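Local coordinates for Lmo2470 protein (PDB 5HL3) that binds the host protein afadin and helps Listeria monocytogenes cross basement membranes, as a leucine-rich-repeat internalin, at the calcium ion site. Coordinates in Å, arbitrary orientation; residue numbers count along the deposited sequence, not the author numbering.

Site 1: the calcium ion site. Residues 105-110, 132, 155. With CA (calcium ion), chain B.
Two carboxylates flank this calcium site of the leucine-rich-repeat region, one bound directly and one through water. The carboxylate of Glu155 stays in the second shell, with OE1 turned toward the ion: water 3 comes to it over one face, whereas water 1 approaches from the OE2 side, nearly level with the group, 2.8 Å from Glu155 OE1. Asp105 meets the metal tip first, its OD1 standing 2.3 Å from the calcium ion CA while OD2 is turned away at 4.0 Å from the same CA, a one-oxygen ligation. CG anti to the backbone N (chi1 -180°) extends this side chain toward the ion. Opposite Asp105 OD1, at nearly 180° across the metal, the carbonyl O of Gly108 binds CA at 2.2 Å, and these two oxygens form the poles of a pentagonal bipyramid. The belt between them holds the carbonyl O of Pro106, 2.4 Å from CA, and waters 1 to 4. One turn of loop, Asp105 to Gly108, thus wraps the ion with a side chain and two main-chain carbonyls; the ion probably orders this loop, and its consecutive prolines, Pro106 and Pro107, should stiffen it. Water 3 ties the belt to the protein, accepting the Leu110 N-H of the same loop and meeting Glu155 OE1 of a neighbouring segment. The negative charge of Glu155, if ionised, would add to the attraction for calcium. Water 3 also lies 2.7 Å from the carbonyl O of Gly132.

Site 2: the calcium ion site. Residues 266, 339, 341, 353-355. With CA (calcium ion), chain C.
Asp339, Ser353 and Asp355 converge on the calcium ion from two strands, 334-342 and 350-360, each lending one side-chain oxygen, so that the ion probably ties the strands together. The carboxylate planes of the two aspartates are turned about 42° against each other. Asp355 has CG anti to its carbonyl carbon (chi1 -59°) and sends OD1 to the ion CA at 2.3 Å; its OD2, at 3.3 Å from CA, is a loose contact at most. Water 6 sits across the metal from Asp355 OD1, so this pair forms the axis of a roughly pentagonal bipyramid. Asp339 and Ser353 instead have CG and OG anti to their backbone N, and stand side by side in the belt. Asp339 OD2 lies 2.5 Å from CA and the Ser353 hydroxyl OG 2.4 Å from CA, subtending only about 64° at the metal. Waters 5, 7 and 8 complete the belt. The rotation of the Asp339 carboxylate is steadied from behind: the hydroxyl OG of Ser341, two residues along the same strand, donates to the syn lone pair of Asp339 OD1 at 2.8 Å, which leaves OD2 directed to the metal. Ionised aspartates would together offset the charge of the ion. Asn266, on strand 265-268, joins indirectly, its amide ND2 bonding to water 5 at 3.0 Å. Next to water 5 in the belt, water 8 lies 2.8 Å from Asp355 OD2.

Site 1: the calcium ion site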
ATOM      1  N   ASP A 105     -12.577  -3.350  -7.164  1.00 11.92           N
ATOM      2  CA  ASP A 105     -12.299  -4.108  -5.946  1.00 11.98           C
ATOM      3  C   ASP A 105     -13.652  -4.754  -5.575  1.00 12.25           C
ATOM      4  O   ASP A 105     -14.559  -4.061  -5.134  1.00 12.35           O
ATOM      5  CB  ASP A 105     -11.853  -3.135  -4.858  1.00 11.89           C
ATOM      6  CG  ASP A 105     -11.532  -3.807  -3.552  1.00 11.98           C
ATOM      7  OD1 ASP A 105     -11.795  -5.018  -3.368  1.00 12.14           O
ATOM      8  OD2 ASP A 105     -11.030  -3.028  -2.681  1.00 12.79           O
ATOM      9  N   PRO A 106     -13.817  -6.047  -5.826  1.00 12.40           N
ATOM     10  CA  PRO A 106     -15.112  -6.660  -5.571  1.00 12.69           C
ATOM     11  C   PRO A 106     -15.436  -6.751  -4.092  1.00 12.85           C
ATOM     12  O   PRO A 106     -14.552  -6.627  -3.254  1.00 12.75           O
ATOM     13  CB  PRO A 106     -14.972  -8.078  -6.173  1.00 12.83           C
ATOM     14  CG  PRO A 106     -13.738  -8.053  -6.993  1.00 12.60           C
ATOM     15  CD  PRO A 106     -12.854  -7.030  -6.380  1.00 12.36           C
ATOM     16  N   PRO A 107     -16.702  -7.027  -3.772  1.00 13.14           N
ATOM     17  CA  PRO A 107     -17.054  -7.274  -2.377  1.00 13.36           C
ATOM     18  C   PRO A 107     -16.245  -8.431  -1.789  1.00 13.43           C
ATOM     19  O   PRO A 107     -15.805  -9.340  -2.534  1.00 13.43           O
ATOM     20  CB  PRO A 107     -18.520  -7.635  -2.425  1.00 13.71           C
ATOM     21  CG  PRO A 107     -19.022  -7.159  -3.702  1.00 13.64           C
ATOM     22  CD  PRO A 107     -17.870  -7.090  -4.668  1.00 13.31           C
ATOM     23  N   GLY A 108     -16.096  -8.424  -0.480  1.00 13.54           N
ATOM     24  CA  GLY A 108     -15.320  -9.448   0.166  1.00 13.64           C
ATOM     25  C   GLY A 108     -13.833  -9.149   0.054  1.00 13.31           C
ATOM     26  O   GLY A 108     -13.400  -8.067  -0.419  1.00 13.01           O
ATOM     27  N   ARG A 109     -13.059 -10.124   0.505  0.50 13.41           N
ATOM     28  CA  ARG A 109     -11.623  -9.997   0.572  0.50 13.18           C
ATOM     29  C   ARG A 109     -10.950 -10.950  -0.387  0.50 13.17           C
ATOM     30  O   ARG A 109     -11.100 -12.154  -0.248  0.50 13.46           O
ATOM     31  CB  ARG A 109     -11.222 -10.367   2.009  0.50 13.35           C
ATOM     32  CG  ARG A 109      -9.846  -9.962   2.412  0.50 13.13           C
ATOM     33  CD  ARG A 109      -9.826  -9.674   3.897  0.50 13.26           C
ATOM     34  NE  ARG A 109      -9.656 -10.882   4.669  0.50 13.58           N
ATOM     35  CZ  ARG A 109     -10.619 -11.594   5.273  0.50 13.96           C
ATOM     36  NH1 ARG A 109     -11.915 -11.267   5.215  0.50 14.08           N
ATOM     37  NH2 ARG A 109     -10.264 -12.657   5.959  0.50 14.25           N
ATOM     38  N   LEU A 110     -10.220 -10.413  -1.380  1.00 12.89           N
ATOM     39  CA  LEU A 110      -9.429 -11.260  -2.272  1.00 12.90           C
ATOM     40  C   LEU A 110     -10.210 -12.378  -2.932  1.00 13.17           C
ATOM     41  O   LEU A 110      -9.719 -13.490  -3.107  1.00 13.36           O
ATOM     42  CB  LEU A 110      -8.194 -11.821  -1.495  1.00 12.95           C
ATOM     43  CG  LEU A 110      -7.189 -10.756  -1.028  1.00 12.67           C
ATOM     44  CD1 LEU A 110      -6.320 -11.176   0.161  1.00 12.78           C
ATOM     45  CD2 LEU A 110      -6.321 -10.287  -2.206  1.00 12.43           C
ATOM     46  N   GLY A 132      -7.334  -5.000  -4.739  1.00 11.60           N
ATOM     47  CA  GLY A 132      -8.333  -5.890  -4.084  1.00 11.81           C
ATOM     48  C   GLY A 132      -8.390  -7.283  -4.656  1.00 11.97           C
ATOM     49  O   GLY A 132      -9.063  -8.134  -4.130  1.00 12.18           O
ATOM     50  N   GLU A 155      -3.627  -4.496  -1.830  1.00 11.45           N
ATOM     51  CA  GLU A 155      -4.391  -5.709  -1.431  1.00 11.64           C
ATOM     52  C   GLU A 155      -4.467  -6.717  -2.561  1.00 11.72           C
ATOM     53  O   GLU A 155      -5.553  -7.077  -3.042  1.00 11.80           O
ATOM     54  CB  GLU A 155      -5.791  -5.373  -0.899  1.00 12.02           C
ATOM     55  CG  GLU A 155      -6.351  -6.544  -0.104  1.00 12.80           C
ATOM     56  CD  GLU A 155      -7.708  -6.313   0.449  1.00 13.63           C
ATOM     57  OE1 GLU A 155      -8.627  -5.949  -0.303  1.00 13.91           O
ATOM     58  OE2 GLU A 155      -7.890  -6.560   1.659  1.00 15.83           O
TER
HETATM   59 CA    CA B 401     -12.601  -6.608  -1.916  1.00 11.39          CA
HETATM   60  O   HOH W   1     -11.378  -5.697   0.007  1.00 15.08           O
HETATM   61  O   HOH W   2     -12.668  -8.945  -3.183  1.00 11.80           O
HETATM   62  O   HOH W   3     -10.317  -7.550  -1.868  1.00 10.88           O
HETATM   63  O   HOH W   4     -14.089  -4.934  -0.834  1.00 15.40           O

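Site 2: the calcium ion site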
ATOM      1  N   ASN A 266       4.718   0.939  19.373  1.00 11.66           N
ATOM      2  CA  ASN A 266       4.992  -0.048  20.395  1.00 11.93           C
ATOM      3  C   ASN A 266       6.463  -0.441  20.303  1.00 12.04           C
ATOM      4  O   ASN A 266       7.191  -0.031  19.382  1.00 12.69           O
ATOM      5  CB  ASN A 266       4.049  -1.231  20.258  1.00 12.29           C
ATOM      6  CG  ASN A 266       2.611  -0.851  20.481  1.00 12.66           C
ATOM      7  OD1 ASN A 266       1.940  -0.327  19.598  1.00 12.92           O
ATOM      8  ND2 ASN A 266       2.138  -1.044  21.696  1.00 13.09           N
ATOM      9  N   ASP A 339       6.119  -1.862  31.707  1.00 15.23           N
ATOM     10  CA  ASP A 339       5.596  -1.070  30.582  1.00 14.97           C
ATOM     11  C   ASP A 339       5.684   0.392  30.920  1.00 14.82           C
ATOM     12  O   ASP A 339       5.336   0.778  32.039  1.00 15.39           O
ATOM     13  CB  ASP A 339       4.147  -1.429  30.300  1.00 15.72           C
ATOM     14  CG  ASP A 339       3.454  -0.434  29.395  1.00 16.17           C
ATOM     15  OD1 ASP A 339       3.279   0.756  29.745  1.00 17.03           O
ATOM     16  OD2 ASP A 339       2.994  -0.856  28.365  1.00 16.81           O
ATOM     17  N   SER A 341       4.313   3.918  29.121  1.00 14.41           N
ATOM     18  CA  SER A 341       3.414   4.411  28.080  1.00 14.23           C
ATOM     19  C   SER A 341       3.322   5.928  28.132  1.00 14.44           C
ATOM     20  O   SER A 341       3.388   6.529  29.208  1.00 14.98           O
ATOM     21  CB  SER A 341       2.038   3.777  28.230  1.00 14.63           C
ATOM     22  OG  SER A 341       2.076   2.382  27.865  1.00 14.43           O
ATOM     23  N   SER A 353       3.661   2.739  23.652  1.00 12.62           N
ATOM     24  CA  SER A 353       3.857   1.819  24.787  1.00 12.91           C
ATOM     25  C   SER A 353       5.040   0.908  24.565  1.00 12.65           C
ATOM     26  O   SER A 353       5.168   0.293  23.514  1.00 12.41           O
ATOM     27  CB  SER A 353       2.596   0.956  24.939  1.00 13.31           C
ATOM     28  OG  SER A 353       2.768  -0.063  25.924  1.00 13.65           O
ATOM     29  N   TYR A 354       5.920   0.848  25.561  1.00 12.80           N
ATOM     30  CA  TYR A 354       7.191   0.121  25.489  1.00 12.68           C
ATOM     31  C   TYR A 354       7.312  -0.831  26.656  1.00 13.11           C
ATOM     32  O   TYR A 354       7.202  -0.416  27.802  1.00 13.50           O
ATOM     33  CB  TYR A 354       8.368   1.111  25.426  1.00 12.54           C
ATOM     34  CG  TYR A 354       8.322   1.871  24.125  1.00 12.19           C
ATOM     35  CD1 TYR A 354       7.514   2.993  23.973  1.00 12.19           C
ATOM     36  CD2 TYR A 354       8.970   1.367  23.007  1.00 11.95           C
ATOM     37  CE1 TYR A 354       7.408   3.616  22.739  1.00 11.92           C
ATOM     38  CE2 TYR A 354       8.889   2.009  21.781  1.00 11.70           C
ATOM     39  CZ  TYR A 354       8.084   3.103  21.651  1.00 11.67           C
ATOM     40  OH  TYR A 354       7.929   3.725  20.407  1.00 11.47           O
ATOM     41  N   ASP A 355       7.649  -2.077  26.352  1.00 13.54           N
ATOM     42  CA  ASP A 355       7.704  -3.150  27.331  1.00 14.42           C
ATOM     43  C   ASP A 355       9.124  -3.653  27.523  1.00 13.83           C
ATOM     44  O   ASP A 355       9.903  -3.655  26.568  1.00 13.31           O
ATOM     45  CB  ASP A 355       6.908  -4.342  26.814  1.00 15.98           C
ATOM     46  CG  ASP A 355       5.478  -4.036  26.536  1.00 17.85           C
ATOM     47  OD1 ASP A 355       4.964  -2.969  26.908  1.00 20.67           O
ATOM     48  OD2 ASP A 355       4.862  -4.923  25.934  1.00 21.97           O
TER
HETATM   49 CA    CA C 407       2.749  -2.402  26.395  1.00 20.20          CA
HETATM   50  O   HOH W   5       3.555  -2.168  24.057  1.00 20.49           O
HETATM   51  O   HOH W   6       0.505  -1.983  26.092  1.00 32.20           O
HETATM   52  O   HOH W   7       1.965  -3.850  28.184  1.00 28.74           O
HETATM   53  O   HOH W   8       2.185  -4.512  25.378  1.00 29.21           O

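The centres of the C-alpha atoms of site 1 and site 2 lie about 34 Å apart, and the sites share no residue or secondary-structure element. Site 1 belongs to loops of the leucine-rich-repeat region, following strands 100-103, 127-129 and 150-152; site 2 rests on strands 334-342 and 350-360, with strand 265-268 beside them, within the C-terminal part. The two ions therefore probably stabilise separate parts, a protruding loop at site 1 and a strand pair at site 2. The one chain of the deposited assembly supplies the protein ligands of both ions. The structure alone does not show whether either ion takes part in afadin binding.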